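Local coordinates for DUF5012 domain-containing protein (Bacteroides thetaiotaomicron, PDB 5FQ8) that is an uncharacterised lipoprotein that accompanies a SusCD outer-membrane nutrient importer and probably assists the capture of peptide substrates, at residues V34-Y38 and F81-V85. Sequence-based numbering, arbitrary orientation.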
# COMPACT_ATOMS: atom_id res chain seq x y z
N VAL G 34 -53.80 -40.46 -24.20
CA VAL G 34 -54.09 -39.04 -24.18
C VAL G 34 -52.79 -38.28 -24.04
O VAL G 34 -52.02 -38.53 -23.11
CB VAL G 34 -55.05 -38.68 -23.04
CG1 VAL G 34 -55.44 -37.21 -23.13
CG2 VAL G 34 -56.28 -39.56 -23.09
N GLU G 35 -52.55 -37.35 -24.95
CA GLU G 35 -51.34 -36.55 -24.95
C GLU G 35 -51.21 -35.76 -23.66
O GLU G 35 -52.01 -34.86 -23.40
CB GLU G 35 -51.34 -35.61 -26.16
CG GLU G 35 -50.21 -34.61 -26.19
CD GLU G 35 -48.85 -35.27 -26.11
OE1 GLU G 35 -48.60 -36.22 -26.87
OE2 GLU G 35 -48.04 -34.84 -25.28
N PRO G 36 -50.22 -36.07 -22.82
CA PRO G 36 -50.07 -35.33 -21.55
C PRO G 36 -49.83 -33.84 -21.72
O PRO G 36 -50.25 -33.07 -20.85
CB PRO G 36 -48.86 -36.02 -20.90
CG PRO G 36 -48.82 -37.36 -21.50
CD PRO G 36 -49.27 -37.18 -22.92
N GLY G 37 -49.17 -33.42 -22.79
CA GLY G 37 -49.00 -32.01 -23.09
C GLY G 37 -47.54 -31.60 -23.14
O GLY G 37 -46.64 -32.33 -22.73
N TYR G 38 -47.33 -30.40 -23.65
CA TYR G 38 -45.99 -29.83 -23.79
C TYR G 38 -46.13 -28.35 -24.07
O TYR G 38 -47.19 -27.88 -24.50
CB TYR G 38 -45.20 -30.52 -24.90
CG TYR G 38 -45.98 -30.62 -26.18
CD1 TYR G 38 -45.96 -29.60 -27.11
CD2 TYR G 38 -46.75 -31.74 -26.46
CE1 TYR G 38 -46.68 -29.69 -28.27
CE2 TYR G 38 -47.46 -31.83 -27.61
CZ TYR G 38 -47.42 -30.81 -28.51
OH TYR G 38 -48.15 -30.91 -29.67
N PHE G 81 -37.41 -33.77 -26.94
CA PHE G 81 -37.52 -34.68 -25.80
C PHE G 81 -38.29 -35.92 -26.24
O PHE G 81 -39.04 -35.90 -27.22
CB PHE G 81 -38.17 -34.00 -24.58
CG PHE G 81 -39.63 -33.66 -24.74
CD1 PHE G 81 -40.61 -34.60 -24.49
CD2 PHE G 81 -40.02 -32.38 -25.04
CE1 PHE G 81 -41.95 -34.28 -24.61
CE2 PHE G 81 -41.36 -32.05 -25.15
CZ PHE G 81 -42.33 -33.01 -24.94
N THR G 82 -38.08 -37.02 -25.51
CA THR G 82 -38.70 -38.30 -25.83
C THR G 82 -39.73 -38.69 -24.79
O THR G 82 -39.54 -38.46 -23.59
CB THR G 82 -37.67 -39.42 -25.92
OG1 THR G 82 -36.48 -38.94 -26.54
CG2 THR G 82 -38.24 -40.56 -26.73
N ARG G 83 -40.80 -39.32 -25.25
CA ARG G 83 -41.79 -39.93 -24.37
C ARG G 83 -42.05 -41.35 -24.86
O ARG G 83 -42.34 -41.55 -26.04
CB ARG G 83 -43.09 -39.12 -24.35
CG ARG G 83 -44.07 -39.58 -23.30
CD ARG G 83 -45.28 -38.70 -23.36
NE ARG G 83 -45.16 -37.54 -22.48
CZ ARG G 83 -45.69 -36.36 -22.75
NH1 ARG G 83 -46.35 -36.17 -23.88
NH2 ARG G 83 -45.55 -35.36 -21.90
N THR G 84 -41.94 -42.31 -23.95
CA THR G 84 -42.06 -43.73 -24.26
C THR G 84 -43.34 -44.29 -23.68
O THR G 84 -43.58 -44.17 -22.48
CB THR G 84 -40.87 -44.50 -23.71
OG1 THR G 84 -39.65 -43.86 -24.11
CG2 THR G 84 -40.88 -45.91 -24.24
N VAL G 85 -44.15 -44.93 -24.52
CA VAL G 85 -45.44 -45.47 -24.12
C VAL G 85 -45.40 -46.98 -24.27
O VAL G 85 -45.04 -47.48 -25.33
CB VAL G 85 -46.59 -44.87 -24.94
CG1 VAL G 85 -47.88 -45.55 -24.61
CG2 VAL G 85 -46.70 -43.39 -24.68
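The buried Arg83 reaches from strand 78-87 to the segment 34-38, a loop that runs into strand 38-42 at Tyr38 and whose backbone lies about 10 Å away (Pro36 CA to Arg83 CA, 9.9 Å); its guanidinium is shared among several acceptors. Arg83 NH1 forms a salt bridge with Glu35 OE2 at 2.6 Å, although the bent N-H geometry makes the hydrogen bond itself weak, and has a second, weak bond to the Tyr69 hydroxyl. Arg83 NH2 points almost straight at Gly37 O, but at 3.3 Å this bond is weak too. The remaining nitrogen, Arg83 NE, is taken by the carbonyl of Asp22. Glu35 spends both carboxylate oxygens: OE2 also accepts from Gly37 N at 3.1 Å, holding the backbone NH two residues on while it meets the arginine, and OE1 is hydrogen-bonded to the same Tyr69 hydroxyl. Pro36 CD lies over one face of the guanidinium, 3.2 Å from Arg83 NH1, whereas Glu35 OE2 and Gly37 O approach its edge. At Gly37 phi is 120°, where a CB would jam against Pro36 O. Beside this polar cluster, Tyr38 CB meets the edge of the Phe81 ring at CZ, 3.8 Å away. Tyr69, on strand 63-72, stacks on Phe81, and Leu17 and Arg19 of strand 10-19 also touch that ring. The contact thus ties the connection from strand 24-27 into strand 38-42 to strand 78-87, bridging the two sheets of the Ig-like sandwich.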